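PDB 1TQ5: protein yhhW from Escherichia coli, which cleaves quercetin with dioxygen in vitro as a metal-dependent pirin-family 2,3-dioxygenase, although its physiological role is unknown. Local coordinates for residues 159-164 / 225-230; 74-79 / 102-107. All blocks are in the same frame, centred on the assembly; numbering follows the deposited sequence.

Contact 1: residues 159-164 / 225-230; sequences DMELYR and LFDLPP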
ATOM      1  N   ASP A 159      -7.098   0.590  13.370  1.00 29.98           N
ATOM      2  CA  ASP A 159      -8.220   1.490  13.128  1.00 31.10           C
ATOM      3  C   ASP A 159      -7.963   2.263  11.838  1.00 31.25           C
ATOM      4  O   ASP A 159      -7.737   3.472  11.864  1.00 32.14           O
ATOM      5  CB  ASP A 159      -8.367   2.474  14.294  1.00 32.40           C
ATOM      6  CG  ASP A 159      -9.561   3.400  14.130  1.00 35.41           C
ATOM      7  OD1 ASP A 159      -9.560   4.490  14.744  1.00 42.95           O
ATOM      8  OD2 ASP A 159     -10.505   3.032  13.398  1.00 44.44           O
HETATM    9  N   MSE A 160      -7.989   1.565  10.708  1.00 30.16           N
HETATM   10  CA  MSE A 160      -7.744   2.222   9.431  1.00 30.15           C
HETATM   11  C   MSE A 160      -8.517   1.592   8.283  1.00 29.04           C
HETATM   12  O   MSE A 160      -8.837   0.408   8.307  1.00 26.60           O
HETATM   13  CB  MSE A 160      -6.242   2.192   9.103  1.00 27.33           C
HETATM   14  CG  MSE A 160      -5.705   0.834   8.646  1.00 30.18           C
HETATM   15 SE   MSE A 160      -6.031   0.463   6.893  1.00 24.83          SE
HETATM   16  CE  MSE A 160      -4.686   1.395   6.124  1.00 27.73           C
ATOM     17  N   GLU A 161      -8.816   2.407   7.278  1.00 29.03           N
ATOM     18  CA  GLU A 161      -9.515   1.943   6.090  1.00 28.26           C
ATOM     19  C   GLU A 161      -8.657   2.253   4.869  1.00 26.54           C
ATOM     20  O   GLU A 161      -7.988   3.286   4.817  1.00 25.25           O
ATOM     21  CB  GLU A 161     -10.858   2.652   5.938  1.00 29.96           C
ATOM     22  CG  GLU A 161     -11.825   2.433   7.078  1.00 34.79           C
ATOM     23  CD  GLU A 161     -13.171   3.057   6.791  1.00 43.56           C
ATOM     24  OE1 GLU A 161     -13.196   4.239   6.381  1.00 48.48           O
ATOM     25  OE2 GLU A 161     -14.201   2.375   6.977  1.00 53.10           O
ATOM     26  N   LEU A 162      -8.681   1.355   3.893  1.00 22.00           N
ATOM     27  CA  LEU A 162      -7.931   1.525   2.656  1.00 20.54           C
ATOM     28  C   LEU A 162      -8.895   1.341   1.492  1.00 20.74           C
ATOM     29  O   LEU A 162      -9.635   0.359   1.434  1.00 19.84           O
ATOM     30  CB  LEU A 162      -6.802   0.491   2.545  1.00 21.46           C
ATOM     31  CG  LEU A 162      -6.036   0.450   1.211  1.00 24.14           C
ATOM     32  CD1 LEU A 162      -5.345   1.792   0.951  1.00 25.60           C
ATOM     33  CD2 LEU A 162      -5.009  -0.683   1.240  1.00 25.91           C
ATOM     34  N   TYR A 163      -8.889   2.299   0.577  1.00 19.98           N
ATOM     35  CA  TYR A 163      -9.751   2.251  -0.592  1.00 21.68           C
ATOM     36  C   TYR A 163      -8.916   2.263  -1.861  1.00 21.17           C
ATOM     37  O   TYR A 163      -7.850   2.883  -1.906  1.00 18.93           O
ATOM     38  CB  TYR A 163     -10.663   3.476  -0.638  1.00 23.53           C
ATOM     39  CG  TYR A 163     -11.604   3.638   0.526  1.00 24.94           C
ATOM     40  CD1 TYR A 163     -12.930   3.220   0.435  1.00 26.78           C
ATOM     41  CD2 TYR A 163     -11.178   4.230   1.713  1.00 23.93           C
ATOM     42  CE1 TYR A 163     -13.811   3.395   1.495  1.00 30.88           C
ATOM     43  CE2 TYR A 163     -12.048   4.408   2.781  1.00 28.35           C
ATOM     44  CZ  TYR A 163     -13.364   3.988   2.664  1.00 32.65           C
ATOM     45  OH  TYR A 163     -14.233   4.158   3.720  1.00 35.24           O
ATOM     46  N   ARG A 164      -9.391   1.554  -2.879  1.00 20.38           N
ATOM     47  CA  ARG A 164      -8.749   1.571  -4.184  1.00 22.81           C
ATOM     48  C   ARG A 164      -9.767   2.389  -4.973  1.00 25.01           C
ATOM     49  O   ARG A 164     -10.917   1.981  -5.124  1.00 24.19           O
ATOM     50  CB  ARG A 164      -8.616   0.173  -4.783  1.00 23.90           C
ATOM     51  CG  ARG A 164      -8.111   0.216  -6.218  1.00 25.02           C
ATOM     52  CD  ARG A 164      -7.730  -1.156  -6.752  1.00 27.61           C
ATOM     53  NE  ARG A 164      -8.824  -2.122  -6.708  1.00 29.70           N
ATOM     54  CZ  ARG A 164      -8.738  -3.357  -7.194  1.00 29.71           C
ATOM     55  NH1 ARG A 164      -9.775  -4.178  -7.112  1.00 29.57           N
ATOM     56  NH2 ARG A 164      -7.612  -3.770  -7.766  1.00 35.20           N
ATOM     57  N   LEU A 225      -6.325   5.124  -1.164  1.00 18.44           N
ATOM     58  CA  LEU A 225      -6.581   6.125  -0.148  1.00 19.85           C
ATOM     59  C   LEU A 225      -6.560   5.476   1.220  1.00 17.94           C
ATOM     60  O   LEU A 225      -7.407   4.638   1.543  1.00 20.35           O
ATOM     61  CB  LEU A 225      -7.925   6.822  -0.393  1.00 18.43           C
ATOM     62  CG  LEU A 225      -8.190   8.055   0.486  1.00 22.97           C
ATOM     63  CD1 LEU A 225      -9.051   9.062  -0.267  1.00 30.31           C
ATOM     64  CD2 LEU A 225      -8.859   7.628   1.786  1.00 29.25           C
ATOM     65  N   PHE A 226      -5.559   5.855   2.007  1.00 20.38           N
ATOM     66  CA  PHE A 226      -5.381   5.338   3.355  1.00 19.21           C
ATOM     67  C   PHE A 226      -6.010   6.300   4.352  1.00 21.62           C
ATOM     68  O   PHE A 226      -5.553   7.433   4.468  1.00 22.16           O
ATOM     69  CB  PHE A 226      -3.891   5.232   3.680  1.00 17.35           C
ATOM     70  CG  PHE A 226      -3.148   4.229   2.848  1.00 20.89           C
ATOM     71  CD1 PHE A 226      -3.001   2.916   3.284  1.00 22.79           C
ATOM     72  CD2 PHE A 226      -2.552   4.607   1.649  1.00 21.24           C
ATOM     73  CE1 PHE A 226      -2.264   1.998   2.537  1.00 27.83           C
ATOM     74  CE2 PHE A 226      -1.816   3.705   0.897  1.00 17.86           C
ATOM     75  CZ  PHE A 226      -1.669   2.394   1.343  1.00 25.76           C
ATOM     76  N   ASP A 227      -7.056   5.863   5.054  1.00 20.69           N
ATOM     77  CA  ASP A 227      -7.708   6.689   6.083  1.00 25.28           C
ATOM     78  C   ASP A 227      -7.094   6.193   7.398  1.00 24.80           C
ATOM     79  O   ASP A 227      -7.449   5.121   7.899  1.00 23.30           O
ATOM     80  CB  ASP A 227      -9.223   6.451   6.094  1.00 29.57           C
ATOM     81  CG  ASP A 227      -9.979   7.504   6.908  1.00 39.62           C
ATOM     82  OD1 ASP A 227      -9.619   7.731   8.084  1.00 42.42           O
ATOM     83  OD2 ASP A 227     -10.938   8.102   6.369  1.00 51.37           O
ATOM     84  N   LEU A 228      -6.186   6.985   7.957  1.00 23.06           N
ATOM     85  CA  LEU A 228      -5.452   6.601   9.156  1.00 22.20           C
ATOM     86  C   LEU A 228      -5.832   7.275  10.473  1.00 24.32           C
ATOM     87  O   LEU A 228      -6.324   8.400  10.495  1.00 22.51           O
ATOM     88  CB  LEU A 228      -3.963   6.824   8.882  1.00 21.93           C
ATOM     89  CG  LEU A 228      -3.493   6.148   7.593  1.00 22.48           C
ATOM     90  CD1 LEU A 228      -2.283   6.865   7.012  1.00 24.49           C
ATOM     91  CD2 LEU A 228      -3.199   4.688   7.891  1.00 23.93           C
ATOM     92  N   PRO A 229      -5.574   6.588  11.600  1.00 23.80           N
ATOM     93  CA  PRO A 229      -5.875   7.093  12.944  1.00 26.67           C
ATOM     94  C   PRO A 229      -5.032   8.297  13.368  1.00 29.74           C
ATOM     95  O   PRO A 229      -3.927   8.511  12.860  1.00 29.14           O
ATOM     96  CB  PRO A 229      -5.625   5.874  13.832  1.00 27.30           C
ATOM     97  CG  PRO A 229      -4.545   5.147  13.110  1.00 25.49           C
ATOM     98  CD  PRO A 229      -5.012   5.228  11.671  1.00 22.94           C
ATOM     99  N   PRO A 230      -5.545   9.095  14.317  1.00 32.70           N
ATOM    100  CA  PRO A 230      -4.848  10.286  14.822  1.00 34.17           C
ATOM    101  C   PRO A 230      -3.465   9.924  15.350  1.00 35.17           C
ATOM    102  O   PRO A 230      -3.233   8.789  15.759  1.00 36.72           O
ATOM    103  CB  PRO A 230      -5.777  10.781  15.933  1.00 35.31           C
ATOM    104  CG  PRO A 230      -7.139  10.325  15.458  1.00 34.27           C
ATOM    105  CD  PRO A 230      -6.848   8.927  14.987  1.00 34.33           C
TER

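Contact 2: residues 74-79 / 102-107; sequences EHQDSM and SEYNPS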
ATOM      1  N   GLU A  74       4.256 -15.297  -5.925  1.00 25.00           N
ATOM      2  CA  GLU A  74       3.979 -16.536  -5.212  1.00 23.65           C
ATOM      3  C   GLU A  74       4.340 -16.364  -3.734  1.00 23.25           C
ATOM      4  O   GLU A  74       5.477 -16.026  -3.395  1.00 22.17           O
ATOM      5  CB  GLU A  74       4.800 -17.677  -5.806  1.00 26.12           C
ATOM      6  CG  GLU A  74       4.675 -18.993  -5.049  1.00 35.31           C
ATOM      7  CD  GLU A  74       3.653 -19.931  -5.658  1.00 47.61           C
ATOM      8  OE1 GLU A  74       3.811 -20.288  -6.846  1.00 52.51           O
ATOM      9  OE2 GLU A  74       2.699 -20.315  -4.948  1.00 56.49           O
ATOM     10  N   HIS A  75       3.367 -16.599  -2.862  1.00 22.04           N
ATOM     11  CA  HIS A  75       3.584 -16.468  -1.430  1.00 23.83           C
ATOM     12  C   HIS A  75       3.724 -17.818  -0.726  1.00 24.55           C
ATOM     13  O   HIS A  75       3.039 -18.784  -1.064  1.00 22.07           O
ATOM     14  CB  HIS A  75       2.430 -15.673  -0.809  1.00 22.10           C
ATOM     15  CG  HIS A  75       2.380 -15.734   0.684  1.00 27.91           C
ATOM     16  ND1 HIS A  75       1.849 -16.807   1.369  1.00 35.10           N
ATOM     17  CD2 HIS A  75       2.790 -14.852   1.628  1.00 28.96           C
ATOM     18  CE1 HIS A  75       1.931 -16.583   2.668  1.00 29.12           C
ATOM     19  NE2 HIS A  75       2.499 -15.405   2.851  1.00 34.52           N
ATOM     20  N   GLN A  76       4.625 -17.864   0.254  1.00 27.25           N
ATOM     21  CA  GLN A  76       4.872 -19.056   1.059  1.00 31.46           C
ATOM     22  C   GLN A  76       5.180 -18.586   2.480  1.00 33.80           C
ATOM     23  O   GLN A  76       5.971 -17.659   2.672  1.00 32.78           O
ATOM     24  CB  GLN A  76       6.056 -19.844   0.496  1.00 32.87           C
ATOM     25  CG  GLN A  76       5.770 -20.510  -0.845  1.00 38.21           C
ATOM     26  CD  GLN A  76       7.014 -21.086  -1.494  1.00 46.75           C
ATOM     27  OE1 GLN A  76       7.697 -21.935  -0.919  1.00 48.27           O
ATOM     28  NE2 GLN A  76       7.312 -20.628  -2.702  1.00 49.24           N
ATOM     29  N   ASP A  77       4.564 -19.208   3.480  1.00 34.96           N
ATOM     30  CA  ASP A  77       4.814 -18.783   4.852  1.00 37.05           C
ATOM     31  C   ASP A  77       5.019 -19.920   5.840  1.00 38.72           C
ATOM     32  O   ASP A  77       4.643 -21.062   5.573  1.00 36.33           O
ATOM     33  CB  ASP A  77       3.675 -17.881   5.337  1.00 39.48           C
ATOM     34  CG  ASP A  77       2.347 -18.612   5.439  1.00 41.89           C
ATOM     35  OD1 ASP A  77       1.302 -17.932   5.515  1.00 42.81           O
ATOM     36  OD2 ASP A  77       2.345 -19.860   5.450  1.00 49.69           O
ATOM     37  N   SER A  78       5.632 -19.589   6.976  1.00 41.81           N
ATOM     38  CA  SER A  78       5.893 -20.542   8.046  1.00 44.38           C
ATOM     39  C   SER A  78       4.539 -21.062   8.503  1.00 44.49           C
ATOM     40  O   SER A  78       4.055 -20.737   9.586  1.00 48.66           O
ATOM     41  CB  SER A  78       6.613 -19.845   9.203  1.00 46.70           C
ATOM     42  OG  SER A  78       6.886 -20.751  10.258  1.00 51.97           O
HETATM   43  N   MSE A  79       3.936 -21.869   7.642  1.00 44.16           N
HETATM   44  CA  MSE A  79       2.627 -22.459   7.857  1.00 43.48           C
HETATM   45  C   MSE A  79       2.467 -23.343   6.625  1.00 44.26           C
HETATM   46  O   MSE A  79       3.440 -23.914   6.135  1.00 47.71           O
HETATM   47  CB  MSE A  79       1.551 -21.371   7.854  1.00 42.04           C
HETATM   48  CG  MSE A  79       0.603 -21.374   9.040  1.00 41.08           C
HETATM   49 SE   MSE A  79       1.275 -20.591  10.531  1.00 45.24          SE
HETATM   50  CE  MSE A  79       1.045 -21.925  11.756  1.00 33.14           C
ATOM     51  N   SER A 102       8.194 -15.920   2.388  1.00 25.91           N
ATOM     52  CA  SER A 102       8.989 -15.602   1.217  1.00 27.28           C
ATOM     53  C   SER A 102       8.012 -15.249   0.108  1.00 25.59           C
ATOM     54  O   SER A 102       6.854 -15.672   0.133  1.00 27.83           O
ATOM     55  CB  SER A 102       9.837 -16.804   0.793  1.00 28.82           C
ATOM     56  OG  SER A 102       9.022 -17.827   0.258  1.00 36.65           O
ATOM     57  N   GLU A 103       8.482 -14.461  -0.850  1.00 25.83           N
ATOM     58  CA  GLU A 103       7.683 -14.035  -1.995  1.00 28.42           C
ATOM     59  C   GLU A 103       8.590 -14.017  -3.209  1.00 27.09           C
ATOM     60  O   GLU A 103       9.646 -13.392  -3.181  1.00 29.12           O
ATOM     61  CB  GLU A 103       7.130 -12.621  -1.790  1.00 28.31           C
ATOM     62  CG  GLU A 103       5.703 -12.554  -1.288  1.00 39.28           C
ATOM     63  CD  GLU A 103       5.628 -12.324   0.202  1.00 48.97           C
ATOM     64  OE1 GLU A 103       6.363 -11.440   0.694  1.00 50.78           O
ATOM     65  OE2 GLU A 103       4.828 -13.012   0.874  1.00 47.79           O
ATOM     66  N   TYR A 104       8.183 -14.689  -4.276  1.00 25.89           N
ATOM     67  CA  TYR A 104       9.003 -14.704  -5.471  1.00 24.57           C
ATOM     68  C   TYR A 104       8.167 -14.595  -6.736  1.00 22.34           C
ATOM     69  O   TYR A 104       6.943 -14.727  -6.708  1.00 19.97           O
ATOM     70  CB  TYR A 104       9.866 -15.975  -5.503  1.00 27.19           C
ATOM     71  CG  TYR A 104       9.106 -17.238  -5.818  1.00 27.77           C
ATOM     72  CD1 TYR A 104       8.859 -17.612  -7.136  1.00 34.48           C
ATOM     73  CD2 TYR A 104       8.610 -18.048  -4.799  1.00 32.74           C
ATOM     74  CE1 TYR A 104       8.134 -18.760  -7.435  1.00 39.11           C
ATOM     75  CE2 TYR A 104       7.882 -19.198  -5.086  1.00 34.69           C
ATOM     76  CZ  TYR A 104       7.646 -19.547  -6.407  1.00 41.21           C
ATOM     77  OH  TYR A 104       6.905 -20.671  -6.702  1.00 47.10           O
ATOM     78  N   ASN A 105       8.845 -14.322  -7.839  1.00 21.88           N
ATOM     79  CA  ASN A 105       8.208 -14.200  -9.136  1.00 22.44           C
ATOM     80  C   ASN A 105       8.276 -15.579  -9.775  1.00 25.48           C
ATOM     81  O   ASN A 105       9.350 -16.037 -10.155  1.00 24.12           O
ATOM     82  CB  ASN A 105       8.972 -13.191  -9.986  1.00 21.11           C
ATOM     83  CG  ASN A 105       8.356 -12.994 -11.350  1.00 22.60           C
ATOM     84  OD1 ASN A 105       7.400 -13.674 -11.721  1.00 18.60           O
ATOM     85  ND2 ASN A 105       8.904 -12.061 -12.108  1.00 15.91           N
ATOM     86  N   PRO A 106       7.130 -16.273  -9.882  1.00 28.20           N
ATOM     87  CA  PRO A 106       7.090 -17.615 -10.479  1.00 32.09           C
ATOM     88  C   PRO A 106       7.314 -17.641 -11.992  1.00 33.17           C
ATOM     89  O   PRO A 106       7.676 -18.672 -12.562  1.00 33.59           O
ATOM     90  CB  PRO A 106       5.704 -18.119 -10.091  1.00 33.47           C
ATOM     91  CG  PRO A 106       4.885 -16.858 -10.105  1.00 30.72           C
ATOM     92  CD  PRO A 106       5.799 -15.883  -9.382  1.00 30.25           C
ATOM     93  N   SER A 107       7.091 -16.509 -12.647  1.00 31.71           N
ATOM     94  CA  SER A 107       7.282 -16.440 -14.086  1.00 34.01           C
ATOM     95  C   SER A 107       8.753 -16.666 -14.417  1.00 37.93           C
ATOM     96  O   SER A 107       9.639 -16.142 -13.741  1.00 38.66           O
ATOM     97  CB  SER A 107       6.840 -15.076 -14.610  1.00 33.81           C
ATOM     98  OG  SER A 107       7.176 -14.932 -15.974  1.00 29.46           O
TER
HETATM   99  O   HOH W   1       5.343 -22.566  -7.606  1.00 38.14           O

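Contact 1: residues 159-164 / 225-230
Leu-162 lays its CD1 methyl over the face of the Phe-226 ring. The methyl sits 3.5 Å from the ring centroid, a CH-pi contact close to the ring normal. CD2 of Leu-162 reaches only the rim, at CE1. The two residues are a non-hydrogen-bonded pair of antiparallel strands. No backbone bond joins them directly, and their side chains pack together on one face.

Met-160, a selenomethionine, meets the same ring from another side. Its CB lies 3.4 Å from Asp-227 O and also touches CD2 of Leu-228. CG stands between the backbone N and the carbonyl carbon (chi1 75°). The chain then bends at both following torsions, and past SE the last one (chi3 81°) places CE at the edge of Phe-226. There CE is 3.6 Å from CD1 of Phe-226 and 4.0 Å from CD2 of Leu-228. The ring is thus covered on one face by leucine and on one edge by the methyl of Met-160.

Backbone bonds flank this patch. Glu-161 and Asp-227 exchange two, and Tyr-163 and Leu-225 another two. These four residues share the other face of the sheet, where CD2 of Tyr-163 lies 4.1 Å from CD2 of Leu-225. Tyr-163 OH gives a hydrogen bond to Glu-161 OE1 from above the carboxylate plane (2.9 Å). OE1 of Glu-161 and OD2 of Asp-227 are 4.5 Å apart, a like-charge pair. Glu-161 OE2 forms a salt bridge with Arg-150 and Asp-227 OD1 with Arg-181, which probably offsets the repulsion.

The Tyr-163 face looks toward His-175 in strand 172-175, across the C-terminal barrel. Met-160 and Phe-226 instead touch Ile-119 and Ile-117 of the N-terminal domain. This is an antiparallel strand pair in the wall of a bicupin, where two beta-barrel domains stand face to face.

Contact 2: residues 74-79 / 102-107
Glu-74 lays CB over one face of the Tyr-104 ring. CB lies 3.7 Å from the ring centroid, offset toward the rim. With CG anti to the backbone N (chi1 175°), CG comes beside the ring, 3.2 Å from Tyr-104 CE2. The bend at chi2 (97°) then brings CD to 3.5 Å from Tyr-104 OH. Pro-106 adds CD beside CB of Glu-74 at 4.1 Å.

This packing and the backbone ladder make up the tight part. Glu-74 and Tyr-104 exchange two hydrogen bonds, and so do Gln-76 and Ser-102. His-75 and Glu-103 form the non-hydrogen-bonded pair between them. Both are buried on the opposite face of the sheet, side by side. Glu-103 OE2 also has a weak hydrogen bond with His-101 ND1. His-101 binds cadmium here. As in relatives, Glu-103 is probably a ligand of the divalent metal, though here its side chain stands about 5 Å from a bound cadmium ion.

The polar tips beyond the ring are looser, on a partly exposed face. A water donates to Glu-74 OE1 (2.8 Å) and also hydrogen-bonds Tyr-104 OH (2.6 Å), near the plane of the ring. It spans the two polar ends. Ser-102 OG brushes CB of Gln-76, at 3.6 Å. An alanine in place of Tyr-104 would probably leave CB and CG of Glu-74 without the ring they pack on, and the water without its hydroxyl partner.

Strand 72-77 lies between 99-104 and 82-86 in a four-stranded antiparallel sheet. Strand 99-104 is flanked in turn by 53-59. On the inner face His-75 stacks on Tyr-130 and touches Gln-91 and Met-93 of strand 90-94, which belongs to the facing sheet of the N-terminal barrel.

From the N terminus, strand 2-5 first joins the sheet that later holds contact 1. The chain then builds the N-terminal barrel. Contact 2 closes a loop of 22 residues, which carries strands 82-86 and 90-94. Contact 1 comes later and closes a longer loop of 60 residues. That loop supplies the whole four-stranded sheet of the C-terminal barrel, along with strands 182-187 and 204-208. The two contacts follow in series, neither nested nor crossed. Their centres lie 27 Å apart, on opposite sides of the chain's centre. Contact 2 ties strands near the metal site, whereas contact 1 ties strands next to the other domain.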